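Local coordinates for protein glutathione synthetase-like effector 30 (Gpa-GSS30-apo) (Globodera pallida, PDB 5OET) that resembles glutathione synthetase, the ATP-dependent ligase joining gamma-glutamylcysteine to glycine, and probably acts as an effector of a plant-parasitic nematode, at residues A[284-298]-A[324-336]. Sequence-based numbering, arbitrary orientation.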
loop_
_atom_site.group_PDB
_atom_site.type_symbol
_atom_site.label_atom_id
_atom_site.label_comp_id
_atom_site.label_asym_id
_atom_site.label_seq_id
_atom_site.Cartn_x
_atom_site.Cartn_y
_atom_site.Cartn_z
ATOM N N ILE A 284 14.723 -6.485 -19.566
ATOM C CA ILE A 284 15.335 -7.357 -20.551
ATOM C C ILE A 284 16.079 -6.583 -21.646
ATOM O O ILE A 284 17.060 -7.098 -22.166
ATOM C CB ILE A 284 14.302 -8.356 -21.133
ATOM C CG1 ILE A 284 15.024 -9.566 -21.744
ATOM C CG2 ILE A 284 13.372 -7.686 -22.134
ATOM C CD1 ILE A 284 14.094 -10.656 -22.175
ATOM N N THR A 285 15.642 -5.367 -21.981
ATOM C CA THR A 285 16.421 -4.490 -22.901
ATOM C C THR A 285 17.797 -4.110 -22.354
ATOM O O THR A 285 18.795 -4.167 -23.075
ATOM C CB THR A 285 15.680 -3.174 -23.231
ATOM O OG1 THR A 285 14.395 -3.488 -23.758
ATOM C CG2 THR A 285 16.428 -2.355 -24.284
ATOM N N GLU A 286 17.829 -3.695 -21.092
ATOM C CA GLU A 286 19.068 -3.317 -20.399
ATOM C C GLU A 286 19.997 -4.523 -20.243
ATOM O O GLU A 286 21.224 -4.399 -20.345
ATOM C CB GLU A 286 18.762 -2.853 -18.970
ATOM C CG GLU A 286 18.002 -1.546 -18.799
ATOM C CD GLU A 286 17.512 -1.313 -17.364
ATOM O OE1 GLU A 286 17.136 -2.267 -16.650
ATOM O OE2 GLU A 286 17.532 -0.135 -16.932
ATOM N N GLY A 287 19.400 -5.688 -20.006
ATOM C CA GLY A 287 20.144 -6.941 -19.922
ATOM C C GLY A 287 21.032 -7.330 -21.113
ATOM O O GLY A 287 21.933 -8.166 -20.959
ATOM N N LEU A 288 20.782 -6.757 -22.294
ATOM C CA LEU A 288 21.630 -7.011 -23.464
ATOM C C LEU A 288 23.039 -6.411 -23.323
ATOM O O LEU A 288 24.008 -6.959 -23.864
ATOM C CB LEU A 288 20.955 -6.512 -24.743
ATOM C CG LEU A 288 19.623 -7.194 -25.081
ATOM C CD1 LEU A 288 18.848 -6.361 -26.102
ATOM C CD2 LEU A 288 19.825 -8.616 -25.580
ATOM N N ASN A 289 23.144 -5.319 -22.567
ATOM C CA ASN A 289 24.415 -4.639 -22.298
ATOM C C ASN A 289 25.045 -5.049 -20.978
ATOM O O ASN A 289 26.249 -4.997 -20.829
ATOM C CB ASN A 289 24.203 -3.129 -22.260
ATOM C CG ASN A 289 23.252 -2.648 -23.335
ATOM O OD1 ASN A 289 22.143 -2.157 -23.026
ATOM N ND2 ASN A 289 23.652 -2.817 -24.603
ATOM N N ARG A 290 24.225 -5.438 -20.016
ATOM C CA ARG A 290 24.653 -5.572 -18.636
ATOM C C ARG A 290 24.763 -7.007 -18.171
ATOM O O ARG A 290 25.222 -7.218 -17.069
ATOM C CB ARG A 290 23.679 -4.814 -17.733
ATOM C CG ARG A 290 23.644 -3.308 -18.020
ATOM C CD ARG A 290 22.610 -2.573 -17.181
ATOM N NE ARG A 290 22.914 -2.646 -15.757
ATOM C CZ ARG A 290 22.047 -2.395 -14.777
ATOM N NH1 ARG A 290 20.785 -2.038 -15.058
ATOM N NH2 ARG A 290 22.421 -2.516 -13.501
ATOM N N LEU A 291 24.336 -7.979 -18.980
ATOM C CA LEU A 291 24.491 -9.404 -18.658
ATOM C C LEU A 291 25.369 -10.055 -19.713
ATOM O O LEU A 291 25.122 -9.921 -20.905
ATOM C CB LEU A 291 23.148 -10.132 -18.619
ATOM C CG LEU A 291 22.098 -9.683 -17.604
ATOM C CD1 LEU A 291 20.749 -10.338 -17.828
ATOM C CD2 LEU A 291 22.547 -9.993 -16.196
ATOM N N LYS A 292 26.427 -10.715 -19.271
ATOM C CA LYS A 292 27.179 -11.643 -20.110
ATOM C C LYS A 292 27.367 -12.917 -19.311
ATOM O O LYS A 292 27.020 -12.985 -18.121
ATOM C CB LYS A 292 28.506 -11.062 -20.646
ATOM C CG LYS A 292 29.279 -10.102 -19.743
ATOM C CD LYS A 292 30.030 -10.822 -18.626
ATOM C CE LYS A 292 30.860 -9.877 -17.763
ATOM N NZ LYS A 292 32.119 -9.401 -18.382
ATOM N N ARG A 293 27.838 -13.946 -19.992
ATOM C CA ARG A 293 28.108 -15.217 -19.370
ATOM C C ARG A 293 29.615 -15.343 -19.280
ATOM O O ARG A 293 30.313 -14.928 -20.192
ATOM C CB ARG A 293 27.511 -16.334 -20.223
ATOM C CG ARG A 293 27.520 -17.700 -19.560
ATOM C CD ARG A 293 26.670 -18.689 -20.345
ATOM N NE ARG A 293 27.038 -18.688 -21.769
ATOM C CZ ARG A 293 26.395 -19.336 -22.735
ATOM N NH1 ARG A 293 25.340 -20.107 -22.485
ATOM N NH2 ARG A 293 26.823 -19.213 -23.974
ATOM N N ASP A 294 30.118 -15.897 -18.183
ATOM C CA ASP A 294 31.545 -16.182 -18.074
ATOM C C ASP A 294 31.918 -17.299 -19.047
ATOM O O ASP A 294 31.228 -18.304 -19.100
ATOM C CB ASP A 294 31.950 -16.589 -16.650
ATOM C CG ASP A 294 33.417 -16.241 -16.330
ATOM O OD1 ASP A 294 34.329 -16.993 -16.785
ATOM O OD2 ASP A 294 33.646 -15.206 -15.626
ATOM N N PRO A 295 33.015 -17.140 -19.808
ATOM C CA PRO A 295 33.419 -18.233 -20.706
ATOM C C PRO A 295 34.032 -19.489 -20.035
ATOM O O PRO A 295 34.199 -20.508 -20.705
ATOM C CB PRO A 295 34.464 -17.569 -21.622
ATOM C CG PRO A 295 34.580 -16.140 -21.200
ATOM C CD PRO A 295 33.998 -16.043 -19.829
ATOM N N ASN A 296 34.371 -19.406 -18.748
ATOM C CA ASN A 296 35.037 -20.490 -18.009
ATOM C C ASN A 296 34.117 -21.169 -17.019
ATOM O O ASN A 296 34.024 -22.382 -17.026
ATOM C CB ASN A 296 36.233 -19.930 -17.238
ATOM C CG ASN A 296 37.233 -19.269 -18.134
ATOM O OD1 ASN A 296 37.911 -19.928 -18.918
ATOM N ND2 ASN A 296 37.328 -17.959 -18.026
ATOM N N ASN A 297 33.489 -20.370 -16.150
ATOM C CA ASN A 297 32.459 -20.811 -15.203
ATOM C C ASN A 297 31.138 -21.175 -15.870
ATOM O O ASN A 297 30.395 -22.000 -15.344
ATOM C CB ASN A 297 32.054 -19.650 -14.290
ATOM C CG ASN A 297 33.070 -19.323 -13.256
ATOM O OD1 ASN A 297 34.248 -19.692 -13.353
ATOM N ND2 ASN A 297 32.629 -18.584 -12.248
ATOM N N PHE A 298 30.811 -20.471 -16.959
ATOM C CA PHE A 298 29.458 -20.370 -17.486
ATOM C C PHE A 298 28.487 -19.748 -16.497
ATOM O O PHE A 298 27.274 -19.973 -16.586
ATOM C CB PHE A 298 28.945 -21.709 -18.008
ATOM C CG PHE A 298 29.794 -22.277 -19.085
ATOM C CD1 PHE A 298 29.873 -21.644 -20.331
ATOM C CD2 PHE A 298 30.553 -23.415 -18.865
ATOM C CE1 PHE A 298 30.676 -22.154 -21.342
ATOM C CE2 PHE A 298 31.335 -23.946 -19.879
ATOM C CZ PHE A 298 31.408 -23.305 -21.114
ATOM N N MET A 324 15.475 -12.571 -26.113
ATOM C CA MET A 324 15.113 -13.984 -26.325
ATOM C C MET A 324 16.316 -14.913 -26.549
ATOM O O MET A 324 16.358 -16.017 -25.994
ATOM C CB MET A 324 14.110 -14.150 -27.492
ATOM C CG MET A 324 13.419 -15.526 -27.583
ATOM S SD MET A 324 12.412 -16.076 -26.151
ATOM C CE MET A 324 11.869 -17.676 -26.752
ATOM N N ASP A 325 17.260 -14.486 -27.388
ATOM C CA ASP A 325 18.607 -15.095 -27.458
ATOM C C ASP A 325 19.290 -14.994 -26.095
ATOM O O ASP A 325 19.906 -15.949 -25.611
ATOM C CB ASP A 325 19.499 -14.380 -28.494
ATOM C CG ASP A 325 19.440 -15.001 -29.893
ATOM O OD1 ASP A 325 18.567 -15.850 -30.158
ATOM O OD2 ASP A 325 20.284 -14.621 -30.740
ATOM N N LEU A 326 19.191 -13.808 -25.499
ATOM C CA LEU A 326 19.611 -13.556 -24.125
ATOM C C LEU A 326 18.960 -14.527 -23.146
ATOM O O LEU A 326 19.653 -15.081 -22.293
ATOM C CB LEU A 326 19.273 -12.123 -23.725
ATOM C CG LEU A 326 19.664 -11.684 -22.310
ATOM C CD1 LEU A 326 21.183 -11.743 -22.133
ATOM C CD2 LEU A 326 19.116 -10.294 -22.057
ATOM N N ASN A 327 17.641 -14.709 -23.258
ATOM C CA ASN A 327 16.895 -15.675 -22.412
ATOM C C ASN A 327 17.501 -17.085 -22.378
ATOM O O ASN A 327 17.514 -17.716 -21.327
ATOM C CB ASN A 327 15.398 -15.778 -22.804
ATOM C CG ASN A 327 14.470 -15.078 -21.815
ATOM O OD1 ASN A 327 14.322 -15.499 -20.649
ATOM N ND2 ASN A 327 13.821 -14.019 -22.284
ATOM N N PHE A 328 18.001 -17.573 -23.509
ATOM C CA PHE A 328 18.598 -18.916 -23.555
ATOM C C PHE A 328 20.089 -18.896 -23.222
ATOM O O PHE A 328 20.609 -19.892 -22.719
ATOM C CB PHE A 328 18.280 -19.616 -24.884
ATOM C CG PHE A 328 16.873 -20.167 -24.944
ATOM C CD1 PHE A 328 15.781 -19.314 -25.148
ATOM C CD2 PHE A 328 16.629 -21.526 -24.766
ATOM C CE1 PHE A 328 14.483 -19.810 -25.182
ATOM C CE2 PHE A 328 15.335 -22.030 -24.815
ATOM C CZ PHE A 328 14.260 -21.171 -25.025
ATOM N N VAL A 329 20.758 -17.768 -23.464
ATOM C CA VAL A 329 22.082 -17.506 -22.868
ATOM C C VAL A 329 21.997 -17.518 -21.322
ATOM O O VAL A 329 22.863 -18.089 -20.661
ATOM C CB VAL A 329 22.718 -16.198 -23.421
ATOM C CG1 VAL A 329 23.832 -15.667 -22.523
ATOM C CG2 VAL A 329 23.235 -16.429 -24.835
ATOM N N ILE A 330 20.956 -16.917 -20.755
ATOM C CA ILE A 330 20.679 -17.047 -19.315
ATOM C C ILE A 330 20.332 -18.502 -18.937
ATOM O O ILE A 330 20.779 -19.004 -17.909
ATOM C CB ILE A 330 19.520 -16.126 -18.868
ATOM C CG1 ILE A 330 19.904 -14.655 -19.030
ATOM C CG2 ILE A 330 19.123 -16.398 -17.419
ATOM C CD1 ILE A 330 18.706 -13.735 -19.135
ATOM N N ASP A 331 19.512 -19.158 -19.754
ATOM C CA ASP A 331 19.058 -20.524 -19.472
ATOM C C ASP A 331 20.204 -21.544 -19.460
ATOM O O ASP A 331 20.172 -22.489 -18.669
ATOM C CB ASP A 331 17.967 -20.966 -20.468
ATOM C CG ASP A 331 16.970 -21.941 -19.847
ATOM O OD1 ASP A 331 17.238 -23.162 -19.820
ATOM O OD2 ASP A 331 15.912 -21.470 -19.373
ATOM N N HIS A 332 21.199 -21.346 -20.328
ATOM C CA HIS A 332 22.392 -22.198 -20.380
ATOM C C HIS A 332 23.544 -21.515 -19.617
ATOM O O HIS A 332 24.539 -21.084 -20.182
ATOM C CB HIS A 332 22.748 -22.517 -21.839
ATOM C CG HIS A 332 23.498 -23.800 -22.008
ATOM N ND1 HIS A 332 24.504 -23.976 -22.939
ATOM C CD2 HIS A 332 23.341 -25.000 -21.397
ATOM C CE1 HIS A 332 24.913 -25.234 -22.908
ATOM N NE2 HIS A 332 24.247 -25.868 -21.957
ATOM N N SER A 333 23.365 -21.407 -18.308
ATOM C CA SER A 333 24.326 -20.780 -17.420
ATOM C C SER A 333 24.096 -21.350 -16.038
ATOM O O SER A 333 23.097 -22.026 -15.824
ATOM C CB SER A 333 24.110 -19.275 -17.368
ATOM O OG SER A 333 23.024 -18.962 -16.514
ATOM N N THR A 334 24.968 -21.035 -15.085
ATOM C CA THR A 334 24.857 -21.649 -13.776
ATOM C C THR A 334 23.788 -21.030 -12.866
ATOM O O THR A 334 23.520 -21.578 -11.801
ATOM C CB THR A 334 26.196 -21.685 -13.047
ATOM O OG1 THR A 334 26.603 -20.355 -12.698
ATOM C CG2 THR A 334 27.249 -22.401 -13.931
ATOM N N ALA A 335 23.167 -19.917 -13.256
ATOM C CA ALA A 335 22.122 -19.322 -12.429
ATOM C C ALA A 335 20.929 -20.270 -12.307
ATOM O O ALA A 335 20.605 -20.999 -13.250
ATOM C CB ALA A 335 21.673 -17.980 -12.999
ATOM N N ILE A 336 20.291 -20.279 -11.139
ATOM C CA ILE A 336 19.070 -21.036 -10.969
ATOM C C ILE A 336 17.972 -20.262 -11.699
ATOM O O ILE A 336 17.852 -19.062 -11.529
ATOM C CB ILE A 336 18.727 -21.236 -9.492
ATOM C CG1 ILE A 336 19.829 -22.053 -8.816
ATOM C CG2 ILE A 336 17.381 -21.938 -9.355
ATOM C CD1 ILE A 336 19.666 -22.167 -7.312
#
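Arg293 NH1 donates to the backbone carbonyl His332 O at 2.6 Å, with an N-H...O angle of 155°, and so meets the residue just past the end of helix 325-331. The acceptor approaches the guanidinium edge-on, while Val329 CG1 covers one face. Two torsions bring the group there: CG stands anti to the backbone N (chi1 -170°), and a bend at chi3 turns the end of the chain onto the carbonyl. The imidazole of His332, its plane 73° from the guanidinium, hydrogen-bonds through NE2 to Gly155 O. A few residues on, Thr334 N donates to Phe298 O at 2.9 Å, and Ser333 CA makes a CA-H...O contact with the same oxygen. Ser333 OG turns back to bond Ile330 O within its own segment.

At the other end the chemistry is mainly apolar. Leu326 CD2 rests against the backbone of Gly287, 3.7 Å from its C atom, and meets Leu288 CD2 at 4.0 Å; Ile284 CG1 lies alongside. Leu291 CD1 touches Ile330 CD1 at 4.2 Å, and in strand 300-302 Leu302 packs on Leu291 and Leu300 on Ile330. Helix 325-331 belongs to a beta-alpha-beta crossover between parallel strands 306-314 and 336-337, within the family's ATP-binding domain. Directional bonds to main-chain atoms thus fix the segments where the helix ends, whereas leucine and isoleucine packing holds them along its side.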